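Local coordinates for heme-binding protein A / AI-2 binding protein A (Helicobacter pylori SS1, PDB 6OFQ) that binds short peptides such as STSA in the periplasm and probably delivers them to an ABC transporter, at residues Asn282-Leu296 with Tyr497-Ser511. Sequence-based numbering, arbitrary orientation. Where two conformers were deposited one is given.
Sequences NIVVDKSAGLLASWL and YVPLAYPYSVVPHLS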
loop_
_atom_site.group_PDB
_atom_site.type_symbol
_atom_site.label_atom_id
_atom_site.label_comp_id
_atom_site.label_asym_id
_atom_site.label_seq_id
_atom_site.Cartn_x
_atom_site.Cartn_y
_atom_site.Cartn_z
ATOM N N ASN A 282 2.708 -30.127 7.919
ATOM C CA ASN A 282 3.519 -29.013 8.376
ATOM C C ASN A 282 3.249 -27.699 7.645
ATOM O O ASN A 282 4.080 -26.782 7.758
ATOM C CB ASN A 282 5.008 -29.288 8.172
ATOM C CG ASN A 282 5.465 -30.553 8.833
ATOM O OD1 ASN A 282 5.082 -30.856 9.967
ATOM N ND2 ASN A 282 6.339 -31.266 8.137
ATOM N N ILE A 283 2.124 -27.569 6.943
ATOM C CA ILE A 283 1.794 -26.298 6.299
ATOM C C ILE A 283 0.492 -25.826 6.881
ATOM O O ILE A 283 -0.413 -26.633 7.107
ATOM C CB ILE A 283 1.741 -26.405 4.776
ATOM C CG1 ILE A 283 3.187 -26.596 4.300
ATOM C CG2 ILE A 283 1.001 -25.216 4.127
ATOM C CD1 ILE A 283 3.360 -26.918 2.837
ATOM N N VAL A 284 0.415 -24.532 7.148
ATOM C CA VAL A 284 -0.779 -23.833 7.684
ATOM C C VAL A 284 -1.052 -22.781 6.602
ATOM O O VAL A 284 -0.110 -22.140 6.099
ATOM C CB VAL A 284 -0.466 -23.209 9.070
ATOM C CG1 VAL A 284 -1.438 -22.136 9.583
ATOM C CG2 VAL A 284 -0.344 -24.342 10.091
ATOM N N VAL A 285 -2.323 -22.470 6.370
ATOM C CA VAL A 285 -2.654 -21.374 5.496
ATOM C C VAL A 285 -3.493 -20.430 6.351
ATOM O O VAL A 285 -4.667 -20.722 6.641
ATOM C CB VAL A 285 -3.414 -21.822 4.253
ATOM C CG1 VAL A 285 -3.764 -20.617 3.400
ATOM C CG2 VAL A 285 -2.514 -22.743 3.437
ATOM N N ASP A 286 -2.916 -19.263 6.670
ATOM C CA ASP A 286 -3.685 -18.273 7.433
ATOM C C ASP A 286 -4.658 -17.571 6.509
ATOM O O ASP A 286 -4.351 -17.311 5.325
ATOM C CB ASP A 286 -2.733 -17.156 7.906
ATOM C CG ASP A 286 -1.724 -17.559 8.947
ATOM O OD1 ASP A 286 -1.786 -18.680 9.454
ATOM O OD2 ASP A 286 -0.960 -16.643 9.362
ATOM N N LYS A 287 -5.876 -17.276 6.989
ATOM C CA LYS A 287 -6.885 -16.592 6.178
ATOM C C LYS A 287 -7.620 -15.605 7.033
ATOM O O LYS A 287 -8.021 -15.941 8.158
ATOM C CB LYS A 287 -7.918 -17.570 5.590
ATOM C CG LYS A 287 -7.317 -18.706 4.778
ATOM C CD LYS A 287 -8.374 -19.645 4.177
ATOM C CE LYS A 287 -7.738 -20.981 3.847
ATOM N NZ LYS A 287 -7.460 -21.738 5.113
ATOM N N SER A 288 -7.770 -14.397 6.513
ATOM C CA SER A 288 -8.677 -13.441 7.137
ATOM C C SER A 288 -9.333 -12.522 6.122
ATOM O O SER A 288 -9.011 -12.598 4.947
ATOM C CB SER A 288 -7.932 -12.629 8.201
ATOM O OG SER A 288 -6.963 -11.774 7.622
ATOM N N ALA A 289 -10.362 -11.779 6.525
ATOM C CA ALA A 289 -11.135 -11.057 5.535
ATOM C C ALA A 289 -10.395 -10.075 4.657
ATOM O O ALA A 289 -10.570 -9.917 3.428
ATOM C CB ALA A 289 -12.221 -10.273 6.250
ATOM N N GLY A 290 -9.492 -9.412 5.348
ATOM C CA GLY A 290 -8.504 -8.548 4.644
ATOM C C GLY A 290 -8.911 -7.071 4.657
ATOM O O GLY A 290 -10.062 -6.689 4.884
ATOM N N LEU A 291 -7.951 -6.216 4.357
ATOM C CA LEU A 291 -8.092 -4.756 4.186
ATOM C C LEU A 291 -7.751 -4.355 2.746
ATOM O O LEU A 291 -7.265 -3.253 2.478
ATOM C CB LEU A 291 -7.276 -3.935 5.163
ATOM C CG LEU A 291 -7.784 -4.054 6.594
ATOM C CD1 LEU A 291 -6.778 -3.526 7.586
ATOM C CD2 LEU A 291 -8.943 -3.073 6.730
ATOM N N LEU A 292 -8.054 -5.267 1.842
ATOM C CA LEU A 292 -7.661 -5.191 0.430
ATOM C C LEU A 292 -8.826 -4.926 -0.488
ATOM O O LEU A 292 -9.926 -5.448 -0.301
ATOM C CB LEU A 292 -7.108 -6.574 0.005
ATOM C CG LEU A 292 -5.917 -7.103 0.804
ATOM C CD1 LEU A 292 -5.765 -8.615 0.807
ATOM C CD2 LEU A 292 -4.689 -6.483 0.155
ATOM N N ALA A 293 -8.593 -4.188 -1.570
ATOM C CA ALA A 293 -9.559 -4.040 -2.641
ATOM C C ALA A 293 -8.829 -4.203 -3.973
ATOM O O ALA A 293 -7.655 -3.824 -4.089
ATOM C CB ALA A 293 -10.287 -2.706 -2.604
ATOM N N SER A 294 -9.494 -4.817 -4.951
ATOM C CA SER A 294 -8.963 -5.056 -6.307
ATOM C C SER A 294 -10.040 -4.671 -7.307
ATOM O O SER A 294 -11.183 -5.062 -7.178
ATOM C CB SER A 294 -8.618 -6.564 -6.423
ATOM O OG SER A 294 -8.060 -6.816 -7.701
ATOM N N TRP A 295 -9.627 -3.953 -8.360
ATOM C CA TRP A 295 -10.622 -3.349 -9.292
ATOM C C TRP A 295 -9.987 -3.141 -10.656
ATOM O O TRP A 295 -8.800 -3.406 -10.829
ATOM C CB TRP A 295 -11.259 -2.064 -8.737
ATOM C CG TRP A 295 -10.332 -0.903 -8.578
ATOM C CD1 TRP A 295 -10.072 0.059 -9.490
ATOM C CD2 TRP A 295 -9.480 -0.631 -7.469
ATOM N NE1 TRP A 295 -9.161 0.962 -8.998
ATOM C CE2 TRP A 295 -8.780 0.571 -7.744
ATOM C CE3 TRP A 295 -9.271 -1.236 -6.235
ATOM C CZ2 TRP A 295 -7.875 1.128 -6.852
ATOM C CZ3 TRP A 295 -8.383 -0.692 -5.366
ATOM C CH2 TRP A 295 -7.674 0.466 -5.684
ATOM N N LEU A 296 -10.791 -2.712 -11.592
ATOM C CA LEU A 296 -10.283 -2.344 -12.886
ATOM C C LEU A 296 -10.313 -0.820 -12.972
ATOM O O LEU A 296 -11.402 -0.223 -12.860
ATOM C CB LEU A 296 -11.116 -3.058 -13.931
ATOM C CG LEU A 296 -10.709 -2.887 -15.392
ATOM C CD1 LEU A 296 -9.395 -3.600 -15.708
ATOM C CD2 LEU A 296 -11.798 -3.423 -16.312
ATOM N N TYR A 497 -14.801 3.216 -12.720
ATOM C CA TYR A 497 -13.991 2.032 -12.514
ATOM C C TYR A 497 -14.898 0.807 -12.569
ATOM O O TYR A 497 -16.114 0.980 -12.653
ATOM C CB TYR A 497 -13.268 2.049 -11.167
ATOM C CG TYR A 497 -13.992 1.801 -9.896
ATOM C CD1 TYR A 497 -15.042 2.595 -9.485
ATOM C CD2 TYR A 497 -13.484 0.853 -9.037
ATOM C CE1 TYR A 497 -15.647 2.422 -8.224
ATOM C CE2 TYR A 497 -14.097 0.615 -7.831
ATOM C CZ TYR A 497 -15.080 1.472 -7.399
ATOM O OH TYR A 497 -15.685 1.199 -6.188
ATOM N N VAL A 498 -14.338 -0.398 -12.542
ATOM C CA VAL A 498 -15.137 -1.580 -12.309
ATOM C C VAL A 498 -14.667 -2.206 -10.984
ATOM O O VAL A 498 -13.569 -2.796 -10.926
ATOM C CB VAL A 498 -14.991 -2.628 -13.391
ATOM C CG1 VAL A 498 -15.957 -3.738 -13.113
ATOM C CG2 VAL A 498 -15.223 -2.064 -14.789
ATOM N N PRO A 499 -15.455 -2.155 -9.919
ATOM C CA PRO A 499 -15.101 -2.872 -8.673
ATOM C C PRO A 499 -15.087 -4.378 -8.927
ATOM O O PRO A 499 -15.983 -4.905 -9.610
ATOM C CB PRO A 499 -16.199 -2.510 -7.693
ATOM C CG PRO A 499 -17.262 -1.885 -8.468
ATOM C CD PRO A 499 -16.742 -1.436 -9.781
ATOM N N LEU A 500 -14.068 -5.079 -8.424
ATOM C CA LEU A 500 -14.045 -6.547 -8.643
ATOM C C LEU A 500 -14.174 -7.243 -7.280
ATOM O O LEU A 500 -15.229 -7.830 -6.952
ATOM C CB LEU A 500 -12.769 -6.949 -9.381
ATOM C CG LEU A 500 -12.687 -6.440 -10.814
ATOM C CD1 LEU A 500 -11.312 -6.718 -11.314
ATOM C CD2 LEU A 500 -13.731 -7.112 -11.682
ATOM N N ALA A 501 -13.152 -7.168 -6.431
ATOM C CA ALA A 501 -13.173 -7.998 -5.217
ATOM C C ALA A 501 -12.499 -7.343 -4.037
ATOM O O ALA A 501 -11.611 -6.510 -4.163
ATOM C CB ALA A 501 -12.439 -9.295 -5.489
ATOM N N TYR A 502 -12.913 -7.752 -2.830
ATOM C CA TYR A 502 -12.150 -7.645 -1.602
ATOM C C TYR A 502 -11.488 -9.012 -1.418
ATOM O O TYR A 502 -12.162 -9.884 -0.836
ATOM C CB TYR A 502 -13.032 -7.281 -0.408
ATOM C CG TYR A 502 -13.865 -6.053 -0.634
ATOM C CD1 TYR A 502 -13.276 -4.847 -1.008
ATOM C CD2 TYR A 502 -15.246 -6.113 -0.509
ATOM C CE1 TYR A 502 -14.096 -3.752 -1.227
ATOM C CE2 TYR A 502 -16.082 -5.033 -0.763
ATOM C CZ TYR A 502 -15.484 -3.841 -1.159
ATOM O OH TYR A 502 -16.314 -2.810 -1.461
ATOM N N PRO A 503 -10.230 -9.202 -1.832
ATOM C CA PRO A 503 -9.679 -10.544 -1.660
ATOM C C PRO A 503 -9.431 -10.840 -0.204
ATOM O O PRO A 503 -9.056 -9.943 0.565
ATOM C CB PRO A 503 -8.338 -10.482 -2.400
ATOM C CG PRO A 503 -8.481 -9.322 -3.340
ATOM C CD PRO A 503 -9.363 -8.310 -2.625
ATOM N N TYR A 504 -9.640 -12.075 0.187
ATOM C CA TYR A 504 -9.228 -12.475 1.512
ATOM C C TYR A 504 -7.693 -12.451 1.577
ATOM O O TYR A 504 -7.023 -12.607 0.540
ATOM C CB TYR A 504 -9.650 -13.933 1.739
ATOM C CG TYR A 504 -11.116 -14.186 1.784
ATOM C CD1 TYR A 504 -12.054 -13.207 1.928
ATOM C CD2 TYR A 504 -11.553 -15.498 1.708
ATOM C CE1 TYR A 504 -13.415 -13.506 1.959
ATOM C CE2 TYR A 504 -12.884 -15.823 1.748
ATOM C CZ TYR A 504 -13.798 -14.838 1.828
ATOM O OH TYR A 504 -15.153 -15.171 1.866
ATOM N N SER A 505 -7.136 -12.191 2.745
ATOM C CA SER A 505 -5.684 -12.324 2.927
ATOM C C SER A 505 -5.437 -13.823 3.133
ATOM O O SER A 505 -5.939 -14.376 4.118
ATOM C CB SER A 505 -5.136 -11.589 4.157
ATOM O OG SER A 505 -3.739 -11.772 4.156
ATOM N N VAL A 506 -4.580 -14.422 2.312
ATOM C CA VAL A 506 -4.352 -15.861 2.297
ATOM C C VAL A 506 -2.850 -16.129 2.294
ATOM O O VAL A 506 -2.189 -15.759 1.304
ATOM C CB VAL A 506 -5.029 -16.580 1.125
ATOM C CG1 VAL A 506 -4.785 -18.097 1.206
ATOM C CG2 VAL A 506 -6.510 -16.274 1.123
ATOM N N VAL A 507 -2.302 -16.598 3.423
ATOM C CA VAL A 507 -0.837 -16.643 3.609
ATOM C C VAL A 507 -0.404 -18.022 4.059
ATOM O O VAL A 507 -0.504 -18.380 5.221
ATOM C CB VAL A 507 -0.346 -15.562 4.598
ATOM C CG1 VAL A 507 1.164 -15.785 4.833
ATOM C CG2 VAL A 507 -0.572 -14.176 4.076
ATOM N N PRO A 508 0.101 -18.831 3.096
ATOM C CA PRO A 508 0.654 -20.133 3.502
ATOM C C PRO A 508 2.028 -20.060 4.152
ATOM O O PRO A 508 2.852 -19.201 3.794
ATOM C CB PRO A 508 0.832 -20.830 2.139
ATOM C CG PRO A 508 0.032 -20.050 1.142
ATOM C CD PRO A 508 0.097 -18.628 1.644
ATOM N N HIS A 509 2.232 -20.857 5.194
ATOM C CA HIS A 509 3.522 -20.902 5.839
ATOM C C HIS A 509 3.737 -22.226 6.507
ATOM O O HIS A 509 2.822 -23.015 6.685
ATOM C CB HIS A 509 3.685 -19.747 6.834
ATOM C CG HIS A 509 2.654 -19.730 7.900
ATOM N ND1 HIS A 509 2.762 -20.405 9.096
ATOM C CD2 HIS A 509 1.435 -19.147 7.927
ATOM C CE1 HIS A 509 1.699 -20.182 9.842
ATOM N NE2 HIS A 509 0.867 -19.445 9.137
ATOM N N LEU A 510 5.001 -22.503 6.814
ATOM C CA LEU A 510 5.262 -23.661 7.663
ATOM C C LEU A 510 4.665 -23.535 9.066
ATOM O O LEU A 510 4.598 -22.417 9.604
ATOM C CB LEU A 510 6.779 -23.964 7.722
ATOM C CG LEU A 510 7.484 -24.127 6.416
ATOM C CD1 LEU A 510 8.975 -24.269 6.609
ATOM C CD2 LEU A 510 6.998 -25.323 5.624
ATOM N N SER A 511 4.222 -24.659 9.623
ATOM C CA SER A 511 3.644 -24.669 10.970
ATOM C C SER A 511 4.560 -24.130 12.047
ATOM O O SER A 511 4.070 -23.507 13.000
ATOM C CB SER A 511 3.157 -26.070 11.348
ATOM O OG SER A 511 4.245 -26.974 11.323
HETATM O O HOH W 1 -12.738 -9.913 2.005
HETATM O O HOH W 2 -10.011 -7.465 1.666
#
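His509 takes Val284 over one face of its imidazole, the CB of Val284 lying 4.2 Å from the ring centroid in a CH-pi contact, and Asp286 at its edge. From that edge His509 NE2 gives a hydrogen bond to Asp286 OD1 (2.8 Å); the acid oxygen lies close to the ring plane but is itself met from above the carboxylate plane, the two planes standing 76° apart. With CG set between its own backbone N and carbonyl carbon (chi1 58°), the ring is laid alongside Val284, while ND1 bonds Leu510 O. At the far end, Tyr497 turns its edge to the face of Trp295, planes at 88°, with Tyr497 CD2 3.5 Å from Trp295 CD1; Pro499 CD lies over the centre of one tyrosine face, and Trp443 meets both rings. Strand 283-288 pairs antiparallel with 505-510 through paired backbone bonds such as those between Asp286 and Val507. On the side away from the histidine, Val285 CG1 presses tightly on Val506 CG1 (3.5 Å), a layer covered by helix 274-278. Pairing then lapses between Ser288 and Ser294, where one water accepts from Leu292 N and lies 2.9 Å from Pro503 O, and resumes two residues out of register. A classic beta bulge follows: Ser294 O accepts from both Ala501 N (3.0 Å) and Leu500 N (3.1 Å). The interrupted pair of long strands thus spans from the helices 251-259 and 274-278 to the sheet containing strand 423-429, consistent with the crossover strands that link the two lobes of a periplasmic binding protein. Bonds from both ring nitrogens are consistent with a doubly protonated His509, a state the nearby carboxylate of Asp286 would probably favour.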